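Local coordinates for protein esterase (PDB 7ATL) that hydrolyses carboxylic esters as a family VIII carboxylesterase with a beta-lactamase-like fold and also shows promiscuous acyltransferase activity, at residues Q6-A9 against K10-Q13; A74-R77 against M78-Q81; V193-H196 against W197-P201; Y372-Q375 against I376-A379. All blocks are in the same frame, centred on the assembly; numbering follows the deposited sequence.

Contact 1: residues Q6-A9 against K10-Q13; sequences QSLA and KRVQ
Arg11 and Leu8 cross at about a right angle on the N-terminal helix 3-21, which packs against the antiparallel sheet of this beta-lactamase-like fold. The two residues are three apart, so both emerge on neighbouring sides of one alpha-helical turn. Arg11 sets out with CG anti to its carbonyl carbon (chi1 -70°), which sends the chain back toward the preceding turn, and a bend at chi3 then lays the guanidinium over the backbone there. Leu8 CA lies under one face of that group, offset toward the rim, while NH2 comes to 3.5 Å from Leu8 CD1. On the same face is Ser7 O, whose 3.3 Å approach to Arg11 NH1 has too poor an angle for a hydrogen bond. The polar end is instead held by the neighbouring C-terminal helix, where NE donates to Ala379 O. Arginine suits this half-exposed border, its flat group resting on the turn while its NE-H reaches another helix.

One turn on from Leu8, Val12 continues the buried, apolar side: Leu8 CG and Val12 CG2 are 4.3 Å apart. Both residues touch Tyr40 on strand 37-44, and branched aliphatic side chains fill such a helix-sheet interface well. Beneath them the i to i+4 bond from Val12 N to Leu8 O is nearly straight at 171°, and Val12 CG2 packs 3.4 Å from that same oxygen.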
loop_
_atom_site.group_PDB
_atom_site.type_symbol
_atom_site.label_atom_id
_atom_site.label_comp_id
_atom_site.label_asym_id
_atom_site.label_seq_id
_atom_site.Cartn_x
_atom_site.Cartn_y
_atom_site.Cartn_z
ATOM N N GLN A 6 28.266 6.081 -5.268
ATOM C CA GLN A 6 28.850 5.491 -4.021
ATOM C C GLN A 6 28.794 6.524 -2.890
ATOM O O GLN A 6 28.897 6.139 -1.728
ATOM C CB GLN A 6 30.268 4.956 -4.236
ATOM C CG GLN A 6 31.250 6.021 -4.683
ATOM C CD GLN A 6 32.633 5.455 -4.881
ATOM O OE1 GLN A 6 33.613 5.930 -4.311
ATOM N NE2 GLN A 6 32.712 4.414 -5.692
ATOM N N SER A 7 28.633 7.794 -3.232
ATOM C CA SER A 7 28.349 8.884 -2.271
ATOM C C SER A 7 26.942 8.689 -1.674
ATOM O O SER A 7 26.743 8.950 -0.480
ATOM C CB SER A 7 28.466 10.198 -2.974
ATOM O OG SER A 7 28.954 11.165 -2.084
ATOM N N LEU A 8 26.000 8.258 -2.516
ATOM C CA LEU A 8 24.594 7.958 -2.161
ATOM C C LEU A 8 24.577 6.731 -1.249
ATOM O O LEU A 8 24.016 6.816 -0.126
ATOM C CB LEU A 8 23.833 7.702 -3.464
ATOM C CG LEU A 8 22.379 7.262 -3.321
ATOM C CD1 LEU A 8 21.454 8.465 -3.283
ATOM C CD2 LEU A 8 22.003 6.347 -4.468
ATOM N N ALA A 9 25.176 5.642 -1.731
ATOM C CA ALA A 9 25.390 4.394 -0.965
ATOM C C ALA A 9 25.882 4.743 0.457
ATOM O O ALA A 9 25.296 4.244 1.435
ATOM C CB ALA A 9 26.321 3.476 -1.727
ATOM N N LYS A 10 26.868 5.628 0.573
ATOM C CA LYS A 10 27.402 6.136 1.862
ATOM C C LYS A 10 26.209 6.613 2.705
ATOM O O LYS A 10 25.977 6.013 3.764
ATOM C CB LYS A 10 28.461 7.222 1.584
ATOM C CG LYS A 10 29.216 7.810 2.780
ATOM C CD LYS A 10 29.837 6.793 3.743
ATOM C CE LYS A 10 30.706 5.736 3.084
ATOM N NZ LYS A 10 31.959 6.300 2.528
ATOM N N ARG A 11 25.463 7.617 2.224
ATOM C CA ARG A 11 24.419 8.351 2.998
ATOM C C ARG A 11 23.307 7.385 3.421
ATOM O O ARG A 11 22.923 7.392 4.617
ATOM C CB ARG A 11 23.830 9.499 2.168
ATOM C CG ARG A 11 24.774 10.672 1.934
ATOM C CD ARG A 11 24.067 11.866 1.317
ATOM N NE ARG A 11 23.430 11.577 0.024
ATOM C CZ ARG A 11 24.029 11.561 -1.173
ATOM N NH1 ARG A 11 25.324 11.800 -1.297
ATOM N NH2 ARG A 11 23.324 11.282 -2.256
ATOM N N VAL A 12 22.837 6.566 2.479
ATOM C CA VAL A 12 21.671 5.653 2.661
ATOM C C VAL A 12 22.048 4.550 3.656
ATOM O O VAL A 12 21.329 4.413 4.673
ATOM C CB VAL A 12 21.197 5.077 1.317
ATOM C CG1 VAL A 12 20.153 3.992 1.502
ATOM C CG2 VAL A 12 20.670 6.181 0.421
ATOM N N GLN A 13 23.127 3.815 3.373
ATOM C CA GLN A 13 23.753 2.835 4.300
ATOM C C GLN A 13 23.848 3.437 5.713
ATOM O O GLN A 13 23.496 2.742 6.698
ATOM C CB GLN A 13 25.146 2.476 3.791
ATOM C CG GLN A 13 25.785 1.326 4.546
ATOM C CD GLN A 13 24.969 0.079 4.317
ATOM O OE1 GLN A 13 24.567 -0.209 3.191
ATOM N NE2 GLN A 13 24.700 -0.656 5.387
#

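Contact 2: residues A74-R77 against M78-Q81; sequences AAMR and MIEQ
Arg77 and Gln81 lie side by side, pointing the same way, at the C-terminal end of helix 67-80, the helix at whose start lies what is probably the Ser-x-x-Lys motif of the beta-lactamase-like fold. Followed outward, Arg77 CB starts the chain away from the helix. CG stands anti to the carbonyl carbon (chi1 -71°), and from there a nearly extended step and a bend at chi3 carry the guanidinium to its acceptors. NE donates to Ile288 O and NH1 to Trp197 O, so two backbone carbonyls from separate parts of the chain fix the buried group. NH2 faces Gln81 NE2 at 3.9 Å, a van der Waals approach of two N-H donors and no hydrogen bond, with the guanidinium and amide planes almost perpendicular at 86°. A long side chain with several donors is well matched to a helix end where carbonyls converge. Glu80 OE1 stays 5.1 Å from Arg77 NE, and OE2 accepts from Thr293 OG1 and Gln290 N; the nearby opposite charges probably favour each other without touching.

Another side of the helix is apolar. Met76 bends at chi2 and chi3 to bring SD within 4.1 Å of Ile79 CD1, the flexible thioether adapting to the branched neighbour. Ile79 also covers the turn before it, CG1 and CD1 both near Ala75 O. Gln81, just past the helix, closes the turn: its N donates to Arg77 O at 3.2 Å.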
loop_
_atom_site.group_PDB
_atom_site.type_symbol
_atom_site.label_atom_id
_atom_site.label_comp_id
_atom_site.label_asym_id
_atom_site.label_seq_id
_atom_site.Cartn_x
_atom_site.Cartn_y
_atom_site.Cartn_z
ATOM N N ALA A 74 -3.830 -3.187 -11.629
ATOM C CA ALA A 74 -4.668 -4.197 -12.312
ATOM C C ALA A 74 -5.891 -3.499 -12.928
ATOM O O ALA A 74 -6.170 -3.733 -14.117
ATOM C CB ALA A 74 -5.048 -5.288 -11.346
ATOM N N ALA A 75 -6.571 -2.656 -12.153
ATOM C CA ALA A 75 -7.755 -1.865 -12.562
ATOM C C ALA A 75 -7.417 -0.922 -13.722
ATOM O O ALA A 75 -8.222 -0.839 -14.675
ATOM C CB ALA A 75 -8.258 -1.052 -11.393
ATOM N N MET A 76 -6.320 -0.168 -13.610
ATOM C CA MET A 76 -5.961 0.837 -14.633
ATOM C C MET A 76 -5.677 0.131 -15.963
ATOM O O MET A 76 -6.027 0.680 -17.045
ATOM C CB MET A 76 -4.748 1.652 -14.212
ATOM C CG MET A 76 -5.041 2.624 -13.094
ATOM S SD MET A 76 -6.544 3.590 -13.249
ATOM C CE MET A 76 -6.247 4.396 -14.819
ATOM N N ARG A 77 -5.116 -1.064 -15.906
ATOM C CA ARG A 77 -4.902 -1.865 -17.134
ATOM C C ARG A 77 -6.261 -2.266 -17.712
ATOM O O ARG A 77 -6.420 -2.202 -18.948
ATOM C CB ARG A 77 -3.995 -3.066 -16.867
ATOM C CG ARG A 77 -2.552 -2.663 -16.634
ATOM C CD ARG A 77 -1.646 -3.859 -16.766
ATOM N NE ARG A 77 -1.483 -4.152 -18.170
ATOM C CZ ARG A 77 -1.683 -5.327 -18.746
ATOM N NH1 ARG A 77 -2.025 -6.388 -18.032
ATOM N NH2 ARG A 77 -1.526 -5.431 -20.053
ATOM N N MET A 78 -7.203 -2.668 -16.866
ATOM C CA MET A 78 -8.521 -3.162 -17.337
ATOM C C MET A 78 -9.233 -1.970 -17.970
ATOM O O MET A 78 -9.952 -2.143 -18.964
ATOM C CB MET A 78 -9.353 -3.740 -16.189
ATOM C CG MET A 78 -9.104 -5.205 -15.958
ATOM S SD MET A 78 -9.888 -5.754 -14.432
ATOM C CE MET A 78 -9.485 -7.498 -14.442
ATOM N N ILE A 79 -9.003 -0.793 -17.404
ATOM C CA ILE A 79 -9.618 0.479 -17.865
ATOM C C ILE A 79 -9.010 0.873 -19.218
ATOM O O ILE A 79 -9.775 1.279 -20.107
ATOM C CB ILE A 79 -9.451 1.552 -16.777
ATOM C CG1 ILE A 79 -10.493 1.365 -15.672
ATOM C CG2 ILE A 79 -9.495 2.943 -17.377
ATOM C CD1 ILE A 79 -10.122 1.977 -14.349
ATOM N N GLU A 80 -7.696 0.738 -19.381
ATOM C CA GLU A 80 -7.011 0.976 -20.680
ATOM C C GLU A 80 -7.682 0.148 -21.767
ATOM O O GLU A 80 -7.962 0.690 -22.838
ATOM C CB GLU A 80 -5.546 0.581 -20.608
ATOM C CG GLU A 80 -4.653 1.741 -20.291
ATOM C CD GLU A 80 -3.189 1.367 -20.386
ATOM O OE1 GLU A 80 -2.850 0.133 -20.479
ATOM O OE2 GLU A 80 -2.399 2.304 -20.321
ATOM N N GLN A 81 -7.952 -1.115 -21.480
ATOM C CA GLN A 81 -8.578 -2.056 -22.445
ATOM C C GLN A 81 -10.092 -1.838 -22.537
ATOM O O GLN A 81 -10.759 -2.601 -23.238
ATOM C CB GLN A 81 -8.364 -3.491 -21.974
ATOM C CG GLN A 81 -6.989 -3.726 -21.379
ATOM C CD GLN A 81 -6.168 -4.604 -22.268
ATOM O OE1 GLN A 81 -6.650 -5.055 -23.298
ATOM N NE2 GLN A 81 -4.936 -4.843 -21.860
#

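Contact 3: residues V193-H196 against W197-P201; sequences VFNH and WVAQP
The backbone of helix 190-199 widens near its C-terminal end into a pi-type turn: Phe194 O accepts from both Val198 N and Ala199 N, each at 2.9 Å, and the next bond, Gln200 N to Asn195 O, is like the bond to Ala199 N of the i to i+5 kind. The bond to Ala199 N is the straighter of the pair, at 165°.

This change of spacing brings Val198 and Ala199 both against the Phe194 ring. Phe194 takes CG anti to its N (chi1 176°), which swings the ring along the helix toward its C-terminal end. There CE1 meets Val198 CG1 at 3.5 Å and CE2 meets Ala199 CB, a small methyl, at 4.0 Å. Tyr70 adds a second ring, its plane nearly perpendicular to that of Phe194. One residue earlier, Val193 CG1 touches Trp197 CD1, and Val193 O lies in the plane of the indole at its edge, 3.2 Å from CD1.

Toward solvent, polar side chains lie against one another without a hydrogen bond between them. Gln200 extends alongside His196, bringing NE2 to the imidazole edge 3.5 Å from CD2, and its amide lies 24° from the plane of the Asn195 amide. His196 ND1 donates to Glu188. Pro201, which has no N-H to donate, sets CD 3.3 Å from His196 O. The i to i+5 bonds are those of a pi-type turn, here where helix 190-199 packs on helix 67-80.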
loop_
_atom_site.group_PDB
_atom_site.type_symbol
_atom_site.label_atom_id
_atom_site.label_comp_id
_atom_site.label_asym_id
_atom_site.label_seq_id
_atom_site.Cartn_x
_atom_site.Cartn_y
_atom_site.Cartn_z
ATOM N N VAL A 193 -6.621 -12.890 -11.088
ATOM C CA VAL A 193 -6.660 -11.548 -11.739
ATOM C C VAL A 193 -5.278 -10.897 -11.625
ATOM O O VAL A 193 -4.719 -10.468 -12.641
ATOM C CB VAL A 193 -7.740 -10.644 -11.135
ATOM C CG1 VAL A 193 -7.624 -9.252 -11.705
ATOM C CG2 VAL A 193 -9.137 -11.197 -11.361
ATOM N N PHE A 194 -4.738 -10.810 -10.419
ATOM C CA PHE A 194 -3.415 -10.185 -10.181
ATOM C C PHE A 194 -2.342 -10.906 -11.006
ATOM O O PHE A 194 -1.432 -10.237 -11.543
ATOM C CB PHE A 194 -3.026 -10.237 -8.703
ATOM C CG PHE A 194 -1.645 -9.699 -8.444
ATOM C CD1 PHE A 194 -1.398 -8.333 -8.527
ATOM C CD2 PHE A 194 -0.585 -10.556 -8.153
ATOM C CE1 PHE A 194 -0.127 -7.831 -8.291
ATOM C CE2 PHE A 194 0.690 -10.055 -7.917
ATOM C CZ PHE A 194 0.915 -8.687 -7.985
ATOM N N ASN A 195 -2.399 -12.241 -11.048
ATOM C CA ASN A 195 -1.353 -13.037 -11.736
ATOM C C ASN A 195 -1.406 -12.689 -13.232
ATOM O O ASN A 195 -0.366 -12.263 -13.775
ATOM C CB ASN A 195 -1.446 -14.533 -11.434
ATOM C CG ASN A 195 -0.307 -15.295 -12.081
ATOM O OD1 ASN A 195 0.868 -14.993 -11.864
ATOM N ND2 ASN A 195 -0.643 -16.242 -12.932
ATOM N N HIS A 196 -2.591 -12.777 -13.835
ATOM C CA HIS A 196 -2.851 -12.519 -15.277
ATOM C C HIS A 196 -2.638 -11.046 -15.632
ATOM O O HIS A 196 -2.043 -10.807 -16.694
ATOM C CB HIS A 196 -4.245 -13.002 -15.695
ATOM C CG HIS A 196 -4.389 -14.481 -15.609
ATOM N ND1 HIS A 196 -5.618 -15.098 -15.509
ATOM C CD2 HIS A 196 -3.462 -15.465 -15.578
ATOM C CE1 HIS A 196 -5.448 -16.403 -15.440
ATOM N NE2 HIS A 196 -4.134 -16.651 -15.487
ATOM N N TRP A 197 -3.045 -10.101 -14.781
ATOM C CA TRP A 197 -3.088 -8.655 -15.149
ATOM C C TRP A 197 -1.831 -7.920 -14.707
ATOM O O TRP A 197 -1.540 -6.904 -15.320
ATOM C CB TRP A 197 -4.358 -7.980 -14.628
ATOM C CG TRP A 197 -5.534 -8.395 -15.441
ATOM C CD1 TRP A 197 -6.261 -9.529 -15.288
ATOM C CD2 TRP A 197 -6.053 -7.734 -16.599
ATOM N NE1 TRP A 197 -7.251 -9.580 -16.226
ATOM C CE2 TRP A 197 -7.132 -8.503 -17.061
ATOM C CE3 TRP A 197 -5.741 -6.548 -17.266
ATOM C CZ2 TRP A 197 -7.879 -8.152 -18.177
ATOM C CZ3 TRP A 197 -6.494 -6.175 -18.358
ATOM C CH2 TRP A 197 -7.554 -6.972 -18.800
ATOM N N VAL A 198 -1.100 -8.427 -13.720
ATOM C CA VAL A 198 0.108 -7.716 -13.209
ATOM C C VAL A 198 1.325 -8.649 -13.195
ATOM O O VAL A 198 2.294 -8.330 -13.899
ATOM C CB VAL A 198 -0.183 -7.056 -11.848
ATOM C CG1 VAL A 198 1.033 -6.342 -11.273
ATOM C CG2 VAL A 198 -1.348 -6.081 -11.969
ATOM N N ALA A 199 1.316 -9.737 -12.432
ATOM C CA ALA A 199 2.548 -10.507 -12.132
ATOM C C ALA A 199 3.224 -10.996 -13.428
ATOM O O ALA A 199 4.467 -10.862 -13.556
ATOM C CB ALA A 199 2.222 -11.662 -11.224
ATOM N N GLN A 200 2.453 -11.581 -14.340
ATOM C CA GLN A 200 2.997 -12.163 -15.597
ATOM C C GLN A 200 3.477 -11.042 -16.513
ATOM O O GLN A 200 4.644 -11.028 -16.863
ATOM C CB GLN A 200 2.008 -13.135 -16.247
ATOM C CG GLN A 200 1.933 -14.457 -15.482
ATOM C CD GLN A 200 1.132 -15.523 -16.193
ATOM O OE1 GLN A 200 1.649 -16.588 -16.499
ATOM N NE2 GLN A 200 -0.127 -15.238 -16.488
ATOM N N PRO A 201 2.635 -10.062 -16.902
ATOM C CA PRO A 201 3.094 -8.939 -17.723
ATOM C C PRO A 201 4.358 -8.217 -17.238
ATOM O O PRO A 201 5.172 -7.880 -18.076
ATOM C CB PRO A 201 1.911 -7.969 -17.652
ATOM C CG PRO A 201 0.705 -8.885 -17.524
ATOM C CD PRO A 201 1.185 -10.028 -16.658
#

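Contact 4: residues Y372-Q375 against I376-A379; sequences YPLQ and IRDA
The first turns of the C-terminal helix 372-381 bring Tyr372 over Ile376 in a CH-pi contact. Ile376 CG1 sits above the centre of the phenol ring, 3.9 Å from the centroid and only 12° off the ring normal, while CD1 reaches on to CZ and OH. In Tyr372, CG anti to the backbone N (chi1 -175°) leans the ring so that one face meets Ile376, one turn on. A beta-branched aliphatic offers the ring a broad hydrocarbon surface. The phenol OH, at the far end, makes hydrogen bonds with Ser28 OG and Ser16 OG, so this buried hydroxyl is satisfied by two partners, which limits how the ring can move.

In the beta-lactamase-like fold the N- and C-terminal helices pack together on one face of the antiparallel sheet, and here Ile376 touches Ser16 and Ala379 touches Val12 of helix 3-21. The small methyl of Ala379 suits this close helix-helix approach.

The outer side is charged. Leu374 and Arg377 run side by side in the same direction, with Leu374 CD2 4.1 Å above the centre of the guanidinium. Arg377 is also tied to its neighbour by a salt bridge: NE donates to Asp378 OD1 at 2.9 Å on the syn side, NH2 adding a weak bond to the same oxygen. Asp378 N in turn donates to Leu374 O, 2.8 Å away, at an N-H...O angle of 171°.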
loop_
_atom_site.group_PDB
_atom_site.type_symbol
_atom_site.label_atom_id
_atom_site.label_comp_id
_atom_site.label_asym_id
_atom_site.label_seq_id
_atom_site.Cartn_x
_atom_site.Cartn_y
_atom_site.Cartn_z
ATOM N N TYR A 372 12.610 6.973 9.802
ATOM C CA TYR A 372 13.389 6.147 8.843
ATOM C C TYR A 372 13.030 6.477 7.404
ATOM O O TYR A 372 13.928 6.740 6.617
ATOM C CB TYR A 372 13.187 4.652 9.072
ATOM C CG TYR A 372 14.054 3.774 8.208
ATOM C CD1 TYR A 372 15.433 3.761 8.349
ATOM C CD2 TYR A 372 13.503 2.931 7.264
ATOM C CE1 TYR A 372 16.235 2.924 7.587
ATOM C CE2 TYR A 372 14.289 2.078 6.505
ATOM C CZ TYR A 372 15.657 2.069 6.671
ATOM O OH TYR A 372 16.422 1.239 5.913
ATOM N N PRO A 373 11.745 6.407 6.982
ATOM C CA PRO A 373 11.396 6.668 5.585
ATOM C C PRO A 373 11.853 8.060 5.123
ATOM O O PRO A 373 12.275 8.164 3.986
ATOM C CB PRO A 373 9.862 6.541 5.533
ATOM C CG PRO A 373 9.406 6.608 6.975
ATOM C CD PRO A 373 10.561 6.065 7.784
ATOM N N LEU A 374 11.797 9.063 6.018
ATOM C CA LEU A 374 12.148 10.476 5.704
ATOM C C LEU A 374 13.665 10.644 5.574
ATOM O O LEU A 374 14.107 11.392 4.660
ATOM C CB LEU A 374 11.593 11.398 6.790
ATOM C CG LEU A 374 10.067 11.430 6.932
ATOM C CD1 LEU A 374 9.617 12.684 7.685
ATOM C CD2 LEU A 374 9.387 11.325 5.567
ATOM N N GLN A 375 14.433 10.000 6.451
ATOM C CA GLN A 375 15.909 10.098 6.446
ATOM C C GLN A 375 16.430 9.358 5.222
ATOM O O GLN A 375 17.452 9.796 4.672
ATOM C CB GLN A 375 16.536 9.481 7.688
ATOM C CG GLN A 375 16.273 10.258 8.964
ATOM C CD GLN A 375 16.475 9.331 10.135
ATOM O OE1 GLN A 375 16.365 8.106 10.022
ATOM N NE2 GLN A 375 16.770 9.912 11.280
ATOM N N ILE A 376 15.771 8.268 4.824
ATOM C CA ILE A 376 16.104 7.588 3.542
ATOM C C ILE A 376 15.839 8.582 2.406
ATOM O O ILE A 376 16.751 8.797 1.578
ATOM C CB ILE A 376 15.319 6.282 3.359
ATOM C CG1 ILE A 376 15.746 5.232 4.391
ATOM C CG2 ILE A 376 15.480 5.781 1.924
ATOM C CD1 ILE A 376 17.088 4.580 4.094
ATOM N N ARG A 377 14.646 9.181 2.405
ATOM C CA ARG A 377 14.202 10.163 1.392
ATOM C C ARG A 377 15.319 11.202 1.244
ATOM O O ARG A 377 15.850 11.377 0.124
ATOM C CB ARG A 377 12.866 10.784 1.815
ATOM C CG ARG A 377 12.431 11.954 0.942
ATOM C CD ARG A 377 11.434 12.887 1.600
ATOM N NE ARG A 377 11.974 13.574 2.758
ATOM C CZ ARG A 377 11.302 14.439 3.517
ATOM N NH1 ARG A 377 10.042 14.748 3.250
ATOM N NH2 ARG A 377 11.910 14.992 4.551
ATOM N N ASP A 378 15.685 11.825 2.358
ATOM C CA ASP A 378 16.774 12.834 2.451
ATOM C C ASP A 378 18.102 12.265 1.900
ATOM O O ASP A 378 18.770 12.965 1.108
ATOM C CB ASP A 378 16.847 13.351 3.888
ATOM C CG ASP A 378 15.679 14.253 4.232
ATOM O OD1 ASP A 378 14.734 14.332 3.407
ATOM O OD2 ASP A 378 15.735 14.888 5.288
ATOM N N ALA A 379 18.478 11.038 2.248
ATOM C CA ALA A 379 19.723 10.416 1.745
ATOM C C ALA A 379 19.678 10.306 0.217
ATOM O O ALA A 379 20.739 10.402 -0.394
ATOM C CB ALA A 379 19.961 9.066 2.379
#

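Overall arrangement
From the N terminus the contacts follow in series, none enclosing or crossing another, and each closes only single turns of a helix. They form two touching pairs. Contact 1, on helix 3-21, meets contact 4, on helix 372-381, with centres about 12 Å apart, so the two ends of the chain come together beside the sheet. Contact 2, at the end of helix 67-80, meets contact 3, at the end of helix 190-199, again with centres about 12 Å apart, joining two helices of the helical region. The pairs stay separate: contacts 3 and 4 come no nearer than about 22 Å between nearest atoms, and contacts 2 and 4 lie on opposite sides of the chain's centre.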